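Local coordinates for protein glutathione S-transferase 2 (Onchocerca volvulus, PDB 1TU7) that catalyses the conjugation of glutathione to electrophilic compounds as a homodimeric pi-class transferase and appears central to the parasite's detoxification system, at residues 13-18 with 193-198; 22-27 with 150-155; 180-183 with 187-190. All coordinates share one frame; numbering follows the deposited sequence.

How the contacts relate
All three contacts gather where the thioredoxin-like N-terminal domain meets the helical C-terminal domain, their centres 10 to 11 Å apart. Contact 1 joins helix 15-23 to helix 186-197, contact 2 joins the end of helix 15-23 and the turn after it to helix 149-164, and contact 3 holds helix 173-183 against helix 186-197. Along the chain contacts 2 and 3 follow one another, both nested inside the loop closed by contact 1. Contacts 1 and 2 thus tie helix 15-23, which is preceded by L13 of the glutathione pocket, to the C-terminal domain, while contact 3 joins two helices within that domain; D23 packs on L188 between contacts 2 and 3.

Contact 1: residues 13-18 with 193-198; sequences LAEPIR and EKRDAA. With GSH (glutathione), chain C.
The side chain of E15 overlaps the end of R195, its CG 3.4 Å from NH1 of R195 and its carboxylate at the edge of the guanidinium, where NH1 of R195 gives a hydrogen bond of 2.9 Å to OE2 of E15 within a salt bridge. The two side chains come from opposite directions and span backbones whose CA atoms, in E15 and R195, are still 10.8 Å apart; two long side chains suit that separation. R195 runs out extended and then bends at chi3 (66°), which turns NH1 toward the acid. The acceptor lies close to the guanidinium plane, but the donor meets OE2 on its anti side, well out of the carboxylate plane, and the two flat groups are turned 43° against each other. The CD methylene of R195 also lies 3.3 Å from OE2 of E15.

The other oxygen turns back to its own helix: NH1 of R18 bonds to OE1 of E15 at 2.9 Å, almost in line with the C-O bond, and CB of A14 covers one face of the R18 guanidinium. E15, R18 and R195 therefore form a salt-bridge network across the domain interface of the glutathione transferase fold, linking helix 15-23 of the thioredoxin-like domain to helix 186-197. OE2 of E15 has a further partner in the hydroxyl of Y191, so both carboxylate oxygens are engaged in a buried setting, and the two arginines would probably favour the charged form of the acid. R18 in turn is held by D30 and by the carbonyls of F8 and I10.

At the other end of the segment L13 lines the glutathione pocket. Its CD1, an apolar methyl, is in van der Waals contact with SG2 of glutathione at 3.5 Å, while its backbone N is hydrogen-bonded to OH of Y7.

Contact 2: residues 22-27 with 150-155; sequences VDQDIK and ADYALF
The phenol of Y152 brings its hydroxyl to D23 and Q24 at the end of helix 15-23, and both its roles in hydrogen bonding are used there. As donor, OH of Y152 bonds to OD1 of D23 at 2.6 Å, a short bond that meets the carboxylate on its anti side, 18° out of plane. As acceptor, the same OH receives NE2 of Q24 at 3.0 Å in a nearly straight bond, the oxygen lying close to the amide plane.

Tyrosine suits this place because its rigid ring carries a hydroxyl from helix 149-164 to the end of helix 15-23, while the ring itself can be buried among apolar neighbours: it meets F20 and touches L19, L76 and M182. CB of D23 packs obliquely on the ring, 3.5 Å from CE2 of Y152. With its CG anti to the backbone N (chi1 -173°), D23 holds its carboxylate beside the phenol, the two planes steeply inclined. Q24 reaches the hydroxyl by a different route, its chain folding at chi2 (-53°) to bring the amide back to the end of the ring.

OD1 of D23 also forms a salt bridge with NH2 of R185, so one carboxylate oxygen serves a phenol and a guanidinium. Beyond Q24, D25 has positive phi and closes a Schellman motif, its N bonding to O of V22. Separately, OD2 of D25 makes a salt bridge with NZ of K27, 2.9 Å away. On helix 149-164, OD1 and OD2 of D151 accept the backbone N-H groups of I142 and S148 respectively.

Placed between an acid and an amide N-H, the hydroxyl probably has its rotation fixed, its proton directed to OD1 of D23, and the neighbouring arginine would probably favour a charged carboxylate as its acceptor.

Contact 3: residues 180-183 with 187-190; sequences QRMK and KLKE
M182 and L188 pack side by side at a helix-turn-helix junction, where helix 173-183 ends and helix 186-197 begins after a very short connection in the all-helical C-terminal domain of the glutathione transferase fold. The apolar part of the contact is small. CE of M182 lies 4.0 Å from CD1 of L188, and the two side chains point the same way. M182 bends at chi2 and at chi3 (-69° and -65°), and this curl brings its terminal methyl round to the leucine. A flexible, unbranched thioether suits a place where it must follow several differently shaped neighbours, for M182 also touches D151, Y152 and F155 of helix 149-164 as well as L141 and I147. L188, compact and branched, has its CB directed at the other segment; it packs against M182 and carries the contact on to L19 and D23 of helix 15-23.

A second kind of contact sets carbonyl oxygens of the ending helix against carbon atoms of the next. CD1 of L188 approaches O of M182 at 3.4 Å, and the CB methylene of that leucine lies almost as near. These are van der Waals contacts, and no hydrogen bond joins the two segments.

The lysines meet the junction through their backbones and, in K189, the base of the side chain. The long chain of K189 extends away beyond CG, appropriate for an exposed position. Nearer the backbone, O of K183 lies 3.3 Å from CB of K189 and 3.2 Å from its CA.

Contact 1: residues 13-18 with 193-198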
ATOM      1  N   LEU A  13      -2.581 -12.603   0.005  1.00 12.76           N
ATOM      2  CA  LEU A  13      -1.792 -11.509  -0.556  1.00 13.31           C
ATOM      3  C   LEU A  13      -0.820 -11.941  -1.599  1.00 13.62           C
ATOM      4  O   LEU A  13      -0.335 -11.104  -2.365  1.00 15.38           O
ATOM      5  CB  LEU A  13      -1.002 -10.817   0.559  1.00 13.94           C
ATOM      6  CG  LEU A  13      -1.831 -10.165   1.656  1.00 16.54           C
ATOM      7  CD1 LEU A  13      -0.893  -9.645   2.718  1.00 16.19           C
ATOM      8  CD2 LEU A  13      -2.709  -9.051   1.095  1.00 19.26           C
ATOM      9  N   ALA A  14      -0.492 -13.224  -1.637  1.00 12.64           N
ATOM     10  CA  ALA A  14       0.492 -13.742  -2.580  1.00 12.94           C
ATOM     11  C   ALA A  14      -0.088 -13.914  -3.944  1.00 12.30           C
ATOM     12  O   ALA A  14       0.679 -13.935  -4.891  1.00 11.86           O
ATOM     13  CB  ALA A  14       1.062 -15.056  -2.121  1.00 13.75           C
ATOM     14  N   GLU A  15      -1.401 -14.099  -4.062  1.00 11.78           N
ATOM     15  CA  GLU A  15      -1.923 -14.612  -5.312  1.00 11.01           C
ATOM     16  C   GLU A  15      -1.661 -13.671  -6.486  1.00 11.50           C
ATOM     17  O   GLU A  15      -1.349 -14.157  -7.578  1.00 11.32           O
ATOM     18  CB  GLU A  15      -3.376 -15.008  -5.214  1.00 11.53           C
ATOM     19  CG  GLU A  15      -3.838 -15.903  -6.342  1.00 10.84           C
ATOM     20  CD  GLU A  15      -3.250 -17.290  -6.282  1.00 12.34           C
ATOM     21  OE1 GLU A  15      -2.617 -17.660  -5.282  1.00 13.08           O
ATOM     22  OE2 GLU A  15      -3.446 -18.027  -7.271  1.00 13.82           O
ATOM     23  N   PRO A  16      -1.774 -12.350  -6.357  1.00 11.34           N
ATOM     24  CA  PRO A  16      -1.459 -11.504  -7.518  1.00 10.94           C
ATOM     25  C   PRO A  16      -0.038 -11.684  -7.991  1.00 11.32           C
ATOM     26  O   PRO A  16       0.223 -11.559  -9.201  1.00 11.82           O
ATOM     27  CB  PRO A  16      -1.733 -10.101  -7.037  1.00 11.73           C
ATOM     28  CG  PRO A  16      -2.759 -10.308  -5.985  1.00 11.85           C
ATOM     29  CD  PRO A  16      -2.337 -11.555  -5.241  1.00 11.82           C
ATOM     30  N   ILE A  17       0.887 -11.946  -7.059  1.00 10.88           N
ATOM     31  CA  ILE A  17       2.287 -12.204  -7.429  1.00 10.88           C
ATOM     32  C   ILE A  17       2.411 -13.541  -8.157  1.00 11.44           C
ATOM     33  O   ILE A  17       3.072 -13.656  -9.180  1.00 11.91           O
ATOM     34  CB  ILE A  17       3.197 -12.115  -6.214  1.00 11.02           C
ATOM     35  CG1 ILE A  17       3.120 -10.720  -5.546  1.00 11.83           C
ATOM     36  CG2 ILE A  17       4.612 -12.486  -6.601  1.00 10.84           C
ATOM     37  CD1 ILE A  17       3.496 -10.746  -4.085  1.00 12.40           C
ATOM     38  N   ARG A  18       1.798 -14.579  -7.618  1.00 11.36           N
ATOM     39  CA  ARG A  18       1.773 -15.866  -8.306  1.00 11.17           C
ATOM     40  C   ARG A  18       1.214 -15.715  -9.706  1.00 11.74           C
ATOM     41  O   ARG A  18       1.749 -16.261 -10.657  1.00 12.22           O
ATOM     42  CB  ARG A  18       0.932 -16.854  -7.520  1.00 11.54           C
ATOM     43  CG  ARG A  18       1.525 -17.274  -6.202  1.00 12.45           C
ATOM     44  CD  ARG A  18       0.726 -18.295  -5.513  1.00 13.03           C
ATOM     45  NE  ARG A  18       1.201 -18.634  -4.168  1.00 12.74           N
ATOM     46  CZ  ARG A  18       0.457 -18.588  -3.083  1.00 12.56           C
ATOM     47  NH1 ARG A  18      -0.768 -18.132  -3.113  1.00 13.47           N
ATOM     48  NH2 ARG A  18       0.979 -18.976  -1.921  1.00 13.04           N
ATOM     49  N   GLU A 193      -7.599 -23.453 -13.622  1.00 15.47           N
ATOM     50  CA  GLU A 193      -8.270 -24.757 -13.612  1.00 16.66           C
ATOM     51  C   GLU A 193      -7.683 -25.626 -12.491  1.00 16.01           C
ATOM     52  O   GLU A 193      -8.420 -26.267 -11.728  1.00 17.25           O
ATOM     53  CB  GLU A 193      -8.122 -25.477 -14.964  1.00 17.65           C
ATOM     54  CG  GLU A 193      -9.034 -24.981 -16.075  1.00 22.73           C
ATOM     55  CD  GLU A 193      -8.620 -25.385 -17.493  1.00 27.93           C
ATOM     56  OE1 GLU A 193      -9.470 -25.232 -18.409  1.00 29.15           O
ATOM     57  OE2 GLU A 193      -7.461 -25.827 -17.716  1.00 30.47           O
ATOM     58  N   LYS A 194      -6.366 -25.652 -12.392  1.00 15.28           N
ATOM     59  CA  LYS A 194      -5.715 -26.463 -11.380  1.00 14.60           C
ATOM     60  C   LYS A 194      -5.959 -25.927  -9.984  1.00 14.75           C
ATOM     61  O   LYS A 194      -6.138 -26.674  -9.032  1.00 13.86           O
ATOM     62  CB  LYS A 194      -4.243 -26.583 -11.683  1.00 15.65           C
ATOM     63  CG  LYS A 194      -3.990 -27.442 -12.917  1.00 17.51           C
ATOM     64  CD  LYS A 194      -2.563 -27.370 -13.376  1.00 21.03           C
ATOM     65  CE  LYS A 194      -2.400 -28.179 -14.668  1.00 21.94           C
ATOM     66  NZ  LYS A 194      -2.619 -29.634 -14.446  1.00 25.62           N
ATOM     67  N   ARG A 195      -5.986 -24.602  -9.849  1.00 14.25           N
ATOM     68  CA  ARG A 195      -6.272 -23.999  -8.568  1.00 14.25           C
ATOM     69  C   ARG A 195      -7.678 -24.336  -8.113  1.00 14.11           C
ATOM     70  O   ARG A 195      -7.908 -24.632  -6.926  1.00 13.88           O
ATOM     71  CB  ARG A 195      -6.068 -22.493  -8.714  1.00 14.56           C
ATOM     72  CG  ARG A 195      -6.184 -21.686  -7.447  1.00 14.92           C
ATOM     73  CD  ARG A 195      -5.888 -20.221  -7.725  1.00 12.97           C
ATOM     74  NE  ARG A 195      -6.887 -19.619  -8.582  1.00 13.49           N
ATOM     75  CZ  ARG A 195      -6.921 -18.341  -8.928  1.00 13.10           C
ATOM     76  NH1 ARG A 195      -5.995 -17.491  -8.504  1.00 13.06           N
ATOM     77  NH2 ARG A 195      -7.927 -17.889  -9.650  1.00 14.52           N
ATOM     78  N   ASP A 196      -8.618 -24.320  -9.049  1.00 14.91           N
ATOM     79  CA  ASP A 196      -9.992 -24.657  -8.750  1.00 16.47           C
ATOM     80  C   ASP A 196     -10.131 -26.136  -8.425  1.00 16.06           C
ATOM     81  O   ASP A 196     -10.882 -26.499  -7.523  1.00 16.50           O
ATOM     82  CB  ASP A 196     -10.883 -24.311  -9.924  1.00 18.12           C
ATOM     83  CG  ASP A 196     -12.337 -24.443  -9.593  1.00 23.87           C
ATOM     84  OD1 ASP A 196     -13.064 -24.970 -10.463  1.00 31.13           O
ATOM     85  OD2 ASP A 196     -12.854 -24.042  -8.510  1.00 29.59           O
ATOM     86  N   ALA A 197      -9.415 -26.985  -9.152  1.00 15.91           N
ATOM     87  CA  ALA A 197      -9.501 -28.429  -8.917  1.00 15.51           C
ATOM     88  C   ALA A 197      -9.081 -28.756  -7.490  1.00 15.79           C
ATOM     89  O   ALA A 197      -9.674 -29.635  -6.844  1.00 16.39           O
ATOM     90  CB  ALA A 197      -8.657 -29.206  -9.920  1.00 16.60           C
ATOM     91  N   ALA A 198      -8.044 -28.068  -7.017  1.00 15.28           N
ATOM     92  CA  ALA A 198      -7.491 -28.245  -5.674  1.00 15.01           C
ATOM     93  C   ALA A 198      -8.272 -27.486  -4.609  1.00 15.30           C
ATOM     94  O   ALA A 198      -7.983 -27.643  -3.405  1.00 15.36           O
ATOM     95  CB  ALA A 198      -6.034 -27.795  -5.665  1.00 15.20           C
TER
HETATM   96  N1  GSH C1001       1.576  -5.041   4.012  1.00 15.23           N
HETATM   97  CA1 GSH C1001       1.859  -6.425   3.997  1.00 13.87           C
HETATM   98  C1  GSH C1001       2.102  -6.957   2.648  1.00 13.13           C
HETATM   99  O11 GSH C1001       1.307  -6.419   1.705  1.00 12.86           O
HETATM  100  O12 GSH C1001       2.881  -7.898   2.248  1.00 12.49           O
HETATM  101  CB1 GSH C1001       1.106  -7.365   4.838  1.00 13.87           C
HETATM  102  CG1 GSH C1001       1.721  -8.708   5.134  1.00 14.43           C
HETATM  103  CD1 GSH C1001       0.819  -9.530   6.042  1.00 15.57           C
HETATM  104  OE1 GSH C1001      -0.237  -8.924   6.635  1.00 16.51           O
HETATM  105  N2  GSH C1001       1.093 -10.798   6.192  1.00 14.95           N
HETATM  106  CA2 GSH C1001       0.271 -11.718   6.981  1.00 19.79           C
HETATM  107  C2  GSH C1001       1.168 -12.574   7.786  1.00 19.60           C
HETATM  108  O2  GSH C1001       2.448 -12.854   7.354  1.00 16.39           O
HETATM  109  CB2 GSH C1001      -0.540 -12.638   6.072  1.00 22.82           C
HETATM  110  SG2 GSH C1001      -1.910 -11.757   5.293  1.00 29.65           S
HETATM  111  N3  GSH C1001       0.738 -13.062   8.936  1.00 21.94           N
HETATM  112  CA3 GSH C1001       1.629 -13.906   9.686  1.00 23.29           C
HETATM  113  C3  GSH C1001       1.942 -13.308  11.018  1.00 25.11           C
HETATM  114  O31 GSH C1001       1.952 -12.015  11.273  1.00 24.58           O
HETATM  115  O32 GSH C1001       2.243 -14.214  12.043  1.00 27.04           O

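Contact 2: residues 22-27 with 150-155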
ATOM      1  N   VAL A  22       3.152 -16.670 -13.110  1.00 12.69           N
ATOM      2  CA  VAL A  22       2.574 -17.717 -13.954  1.00 12.30           C
ATOM      3  C   VAL A  22       2.298 -17.156 -15.346  1.00 12.55           C
ATOM      4  O   VAL A  22       2.671 -17.759 -16.337  1.00 13.89           O
ATOM      5  CB  VAL A  22       1.288 -18.285 -13.345  1.00 12.89           C
ATOM      6  CG1 VAL A  22       0.540 -19.104 -14.358  1.00 14.88           C
ATOM      7  CG2 VAL A  22       1.616 -19.158 -12.137  1.00 14.99           C
ATOM      8  N   ASP A  23       1.664 -15.999 -15.441  1.00 12.32           N
ATOM      9  CA  ASP A  23       1.287 -15.446 -16.731  1.00 13.37           C
ATOM     10  C   ASP A  23       2.487 -15.053 -17.562  1.00 14.29           C
ATOM     11  O   ASP A  23       2.479 -15.203 -18.791  1.00 15.43           O
ATOM     12  CB  ASP A  23       0.380 -14.244 -16.545  1.00 13.06           C
ATOM     13  CG  ASP A  23      -0.169 -13.741 -17.849  1.00 12.83           C
ATOM     14  OD1 ASP A  23       0.149 -12.576 -18.214  1.00 16.29           O
ATOM     15  OD2 ASP A  23      -0.921 -14.448 -18.534  1.00 14.33           O
ATOM     16  N   GLN A  24       3.517 -14.529 -16.909  1.00 13.02           N
ATOM     17  CA  GLN A  24       4.757 -14.124 -17.572  1.00 12.93           C
ATOM     18  C   GLN A  24       5.697 -15.304 -17.814  1.00 14.10           C
ATOM     19  O   GLN A  24       6.757 -15.121 -18.416  1.00 14.90           O
ATOM     20  CB  GLN A  24       5.450 -13.025 -16.772  1.00 14.05           C
ATOM     21  CG  GLN A  24       4.748 -11.675 -16.827  1.00 14.42           C
ATOM     22  CD  GLN A  24       4.485 -11.223 -18.227  1.00 15.23           C
ATOM     23  OE1 GLN A  24       5.403 -11.194 -19.031  1.00 17.56           O
ATOM     24  NE2 GLN A  24       3.233 -10.952 -18.549  1.00 16.76           N
ATOM     25  N   ASP A  25       5.299 -16.495 -17.368  1.00 13.93           N
ATOM     26  CA  ASP A  25       6.088 -17.716 -17.481  1.00 14.96           C
ATOM     27  C   ASP A  25       7.463 -17.597 -16.855  1.00 14.86           C
ATOM     28  O   ASP A  25       8.474 -18.079 -17.392  1.00 15.48           O
ATOM     29  CB  ASP A  25       6.175 -18.178 -18.942  1.00 16.09           C
ATOM     30  CG  ASP A  25       6.348 -19.648 -19.052  1.00 19.55           C
ATOM     31  OD1 ASP A  25       6.872 -20.095 -20.095  1.00 26.58           O
ATOM     32  OD2 ASP A  25       5.973 -20.433 -18.156  1.00 22.03           O
ATOM     33  N   ILE A  26       7.504 -16.949 -15.692  1.00 13.58           N
ATOM     34  CA  ILE A  26       8.691 -16.860 -14.850  1.00 13.58           C
ATOM     35  C   ILE A  26       8.607 -18.021 -13.894  1.00 14.52           C
ATOM     36  O   ILE A  26       7.715 -18.073 -13.016  1.00 14.47           O
ATOM     37  CB  ILE A  26       8.746 -15.529 -14.082  1.00 14.48           C
ATOM     38  CG1 ILE A  26       8.717 -14.352 -15.037  1.00 14.92           C
ATOM     39  CG2 ILE A  26       9.970 -15.509 -13.159  1.00 15.00           C
ATOM     40  CD1 ILE A  26       8.358 -13.051 -14.318  1.00 15.22           C
ATOM     41  N   LYS A  27       9.475 -19.002 -14.082  1.00 15.48           N
ATOM     42  CA  LYS A  27       9.441 -20.171 -13.236  1.00 15.54           C
ATOM     43  C   LYS A  27       9.931 -19.826 -11.854  1.00 15.67           C
ATOM     44  O   LYS A  27      10.905 -19.097 -11.678  1.00 16.07           O
ATOM     45  CB  LYS A  27      10.256 -21.315 -13.841  1.00 16.49           C
ATOM     46  CG  LYS A  27       9.941 -21.599 -15.280  1.00 17.14           C
ATOM     47  CD  LYS A  27       8.531 -22.007 -15.492  1.00 20.09           C
ATOM     48  CE  LYS A  27       8.468 -22.711 -16.866  1.00 23.36           C
ATOM     49  NZ  LYS A  27       7.125 -23.023 -17.365  1.00 27.88           N
ATOM     50  N   ALA A 150      -0.858  -4.336 -12.334  1.00 12.04           N
ATOM     51  CA  ALA A 150      -2.142  -4.045 -11.745  1.00 11.76           C
ATOM     52  C   ALA A 150      -3.231  -4.943 -12.305  1.00 11.90           C
ATOM     53  O   ALA A 150      -4.186  -5.237 -11.596  1.00 11.73           O
ATOM     54  CB  ALA A 150      -2.520  -2.573 -11.932  1.00 12.20           C
ATOM     55  N   ASP A 151      -3.082  -5.416 -13.539  1.00 12.00           N
ATOM     56  CA  ASP A 151      -4.055  -6.347 -14.096  1.00 11.71           C
ATOM     57  C   ASP A 151      -4.208  -7.608 -13.268  1.00 11.90           C
ATOM     58  O   ASP A 151      -5.330  -8.107 -13.070  1.00 11.92           O
ATOM     59  CB  ASP A 151      -3.688  -6.724 -15.531  1.00 11.70           C
ATOM     60  CG  ASP A 151      -3.802  -5.582 -16.475  1.00 13.80           C
ATOM     61  OD1 ASP A 151      -4.886  -4.950 -16.541  1.00 13.32           O
ATOM     62  OD2 ASP A 151      -2.839  -5.292 -17.200  1.00 16.63           O
ATOM     63  N   TYR A 152      -3.114  -8.136 -12.753  1.00 11.99           N
ATOM     64  CA  TYR A 152      -3.196  -9.360 -11.944  1.00 10.97           C
ATOM     65  C   TYR A 152      -3.898  -9.125 -10.630  1.00 12.04           C
ATOM     66  O   TYR A 152      -4.649  -9.952 -10.161  1.00 12.25           O
ATOM     67  CB  TYR A 152      -1.797  -9.957 -11.703  1.00 11.64           C
ATOM     68  CG  TYR A 152      -1.034 -10.201 -13.000  1.00 12.43           C
ATOM     69  CD1 TYR A 152       0.129  -9.471 -13.291  1.00 12.87           C
ATOM     70  CD2 TYR A 152      -1.485 -11.108 -13.944  1.00 12.00           C
ATOM     71  CE1 TYR A 152       0.803  -9.685 -14.454  1.00 13.45           C
ATOM     72  CE2 TYR A 152      -0.799 -11.318 -15.121  1.00 12.49           C
ATOM     73  CZ  TYR A 152       0.325 -10.597 -15.367  1.00 13.36           C
ATOM     74  OH  TYR A 152       1.005 -10.807 -16.543  1.00 14.57           O
ATOM     75  N   ALA A 153      -3.632  -7.983 -10.014  1.00 12.08           N
ATOM     76  CA  ALA A 153      -4.291  -7.633  -8.774  1.00 12.13           C
ATOM     77  C   ALA A 153      -5.782  -7.456  -8.986  1.00 12.35           C
ATOM     78  O   ALA A 153      -6.593  -7.962  -8.214  1.00 11.72           O
ATOM     79  CB  ALA A 153      -3.669  -6.393  -8.224  1.00 13.07           C
ATOM     80  N   LEU A 154      -6.155  -6.735 -10.041  1.00 11.21           N
ATOM     81  CA  LEU A 154      -7.581  -6.561 -10.321  1.00 11.11           C
ATOM     82  C   LEU A 154      -8.249  -7.901 -10.619  1.00 10.84           C
ATOM     83  O   LEU A 154      -9.347  -8.182 -10.149  1.00 11.67           O
ATOM     84  CB  LEU A 154      -7.802  -5.564 -11.453  1.00 11.76           C
ATOM     85  CG  LEU A 154      -9.273  -5.327 -11.833  1.00 11.80           C
ATOM     86  CD1 LEU A 154     -10.067  -4.748 -10.697  1.00 13.58           C
ATOM     87  CD2 LEU A 154      -9.318  -4.396 -13.031  1.00 13.23           C
ATOM     88  N   PHE A 155      -7.610  -8.711 -11.457  1.00 11.69           N
ATOM     89  CA  PHE A 155      -8.124 -10.027 -11.787  1.00 11.83           C
ATOM     90  C   PHE A 155      -8.413 -10.828 -10.522  1.00 11.66           C
ATOM     91  O   PHE A 155      -9.508 -11.375 -10.340  1.00 11.80           O
ATOM     92  CB  PHE A 155      -7.143 -10.774 -12.698  1.00 11.64           C
ATOM     93  CG  PHE A 155      -7.528 -12.208 -12.979  1.00 11.83           C
ATOM     94  CD1 PHE A 155      -6.584 -13.210 -12.901  1.00 11.92           C
ATOM     95  CD2 PHE A 155      -8.818 -12.547 -13.353  1.00 13.85           C
ATOM     96  CE1 PHE A 155      -6.897 -14.514 -13.145  1.00 13.75           C
ATOM     97  CE2 PHE A 155      -9.145 -13.856 -13.626  1.00 13.33           C
ATOM     98  CZ  PHE A 155      -8.185 -14.840 -13.527  1.00 12.48           C
TER

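Contact 3: residues 180-183 with 187-190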
ATOM      1  N   GLN A 180     -12.926 -12.153 -17.419  1.00 14.56           N
ATOM      2  CA  GLN A 180     -12.930 -13.321 -18.299  1.00 15.77           C
ATOM      3  C   GLN A 180     -11.738 -13.248 -19.237  1.00 14.98           C
ATOM      4  O   GLN A 180     -11.162 -14.271 -19.557  1.00 16.55           O
ATOM      5  CB  GLN A 180     -14.249 -13.428 -19.104  1.00 16.72           C
ATOM      6  CG  GLN A 180     -14.396 -14.801 -19.815  1.00 19.18           C
ATOM      7  CD  GLN A 180     -14.408 -15.978 -18.835  1.00 22.19           C
ATOM      8  OE1 GLN A 180     -15.222 -15.997 -17.922  1.00 25.77           O
ATOM      9  NE2 GLN A 180     -13.506 -16.970 -19.031  1.00 21.99           N
ATOM     10  N   ARG A 181     -11.377 -12.048 -19.678  1.00 14.81           N
ATOM     11  CA  ARG A 181     -10.237 -11.889 -20.580  1.00 14.56           C
ATOM     12  C   ARG A 181      -8.948 -12.363 -19.926  1.00 15.01           C
ATOM     13  O   ARG A 181      -8.133 -13.054 -20.540  1.00 15.39           O
ATOM     14  CB  ARG A 181     -10.123 -10.428 -20.995  1.00 15.25           C
ATOM     15  CG  ARG A 181      -8.976 -10.143 -21.929  1.00 16.56           C
ATOM     16  CD  ARG A 181      -8.887  -8.697 -22.366  1.00 20.55           C
ATOM     17  NE  ARG A 181     -10.132  -8.206 -22.944  1.00 20.46           N
ATOM     18  CZ  ARG A 181     -10.651  -8.542 -24.132  1.00 29.36           C
ATOM     19  NH1 ARG A 181     -11.805  -7.988 -24.499  1.00 30.61           N
ATOM     20  NH2 ARG A 181     -10.044  -9.406 -24.961  1.00 31.18           N
ATOM     21  N   MET A 182      -8.777 -12.006 -18.652  1.00 14.29           N
ATOM     22  CA  MET A 182      -7.607 -12.447 -17.908  1.00 13.96           C
ATOM     23  C   MET A 182      -7.578 -13.955 -17.726  1.00 14.09           C
ATOM     24  O   MET A 182      -6.541 -14.613 -17.917  1.00 14.50           O
ATOM     25  CB  MET A 182      -7.585 -11.750 -16.552  1.00 13.44           C
ATOM     26  CG  MET A 182      -7.216 -10.274 -16.697  1.00 13.07           C
ATOM     27  SD  MET A 182      -5.498  -9.934 -17.197  1.00 13.56           S
ATOM     28  CE  MET A 182      -4.614 -10.555 -15.760  1.00 15.00           C
ATOM     29  N   LYS A 183      -8.732 -14.510 -17.389  1.00 15.09           N
ATOM     30  CA  LYS A 183      -8.841 -15.939 -17.126  1.00 15.93           C
ATOM     31  C   LYS A 183      -8.586 -16.721 -18.410  1.00 16.41           C
ATOM     32  O   LYS A 183      -8.162 -17.862 -18.367  1.00 17.15           O
ATOM     33  CB  LYS A 183     -10.221 -16.283 -16.563  1.00 16.60           C
ATOM     34  CG  LYS A 183     -10.294 -17.625 -15.848  1.00 19.51           C
ATOM     35  CD  LYS A 183     -11.652 -17.768 -15.175  1.00 22.82           C
ATOM     36  CE  LYS A 183     -12.030 -19.204 -14.831  1.00 24.57           C
ATOM     37  NZ  LYS A 183     -13.329 -19.188 -14.095  1.00 26.41           N
ATOM     38  N   LYS A 187      -1.831 -19.210 -20.014  1.00 16.57           N
ATOM     39  CA  LYS A 187      -1.123 -19.687 -18.846  1.00 16.07           C
ATOM     40  C   LYS A 187      -2.046 -19.554 -17.617  1.00 15.14           C
ATOM     41  O   LYS A 187      -2.005 -20.392 -16.723  1.00 15.63           O
ATOM     42  CB  LYS A 187       0.211 -18.938 -18.647  1.00 16.78           C
ATOM     43  CG  LYS A 187       1.222 -19.269 -19.751  1.00 20.15           C
ATOM     44  CD  LYS A 187       2.246 -18.179 -20.040  1.00 25.31           C
ATOM     45  CE  LYS A 187       2.981 -18.410 -21.389  1.00 27.74           C
ATOM     46  NZ  LYS A 187       2.468 -17.617 -22.574  1.00 27.60           N
ATOM     47  N   LEU A 188      -2.863 -18.513 -17.585  1.00 14.15           N
ATOM     48  CA  LEU A 188      -3.794 -18.332 -16.464  1.00 13.53           C
ATOM     49  C   LEU A 188      -4.956 -19.278 -16.528  1.00 13.85           C
ATOM     50  O   LEU A 188      -5.416 -19.741 -15.510  1.00 14.18           O
ATOM     51  CB  LEU A 188      -4.285 -16.880 -16.377  1.00 12.90           C
ATOM     52  CG  LEU A 188      -3.215 -15.846 -16.068  1.00 12.49           C
ATOM     53  CD1 LEU A 188      -3.803 -14.477 -15.878  1.00 13.63           C
ATOM     54  CD2 LEU A 188      -2.399 -16.214 -14.850  1.00 14.75           C
ATOM     55  N   LYS A 189      -5.424 -19.622 -17.723  1.00 13.98           N
ATOM     56  CA  LYS A 189      -6.524 -20.552 -17.842  1.00 14.66           C
ATOM     57  C   LYS A 189      -6.120 -21.868 -17.222  1.00 14.24           C
ATOM     58  O   LYS A 189      -6.878 -22.454 -16.448  1.00 15.28           O
ATOM     59  CB  LYS A 189      -6.912 -20.754 -19.322  1.00 15.39           C
ATOM     60  CG  LYS A 189      -8.070 -21.711 -19.528  1.00 18.18           C
ATOM     61  CD  LYS A 189      -8.443 -21.786 -21.002  1.00 21.27           C
ATOM     62  CE  LYS A 189      -9.615 -22.722 -21.236  1.00 25.10           C
ATOM     63  NZ  LYS A 189      -9.925 -22.773 -22.704  1.00 30.49           N
ATOM     64  N   GLU A 190      -4.955 -22.368 -17.586  1.00 14.80           N
ATOM     65  CA  GLU A 190      -4.486 -23.650 -17.063  1.00 15.65           C
ATOM     66  C   GLU A 190      -4.277 -23.598 -15.542  1.00 15.19           C
ATOM     67  O   GLU A 190      -4.710 -24.481 -14.784  1.00 14.94           O
ATOM     68  CB  GLU A 190      -3.198 -23.987 -17.787  1.00 16.93           C
ATOM     69  CG  GLU A 190      -2.388 -25.153 -17.269  1.00 22.53           C
ATOM     70  CD  GLU A 190      -1.095 -25.339 -18.068  1.00 28.52           C
ATOM     71  OE1 GLU A 190      -0.302 -24.357 -18.256  1.00 33.80           O
ATOM     72  OE2 GLU A 190      -0.871 -26.468 -18.531  1.00 35.29           O
TER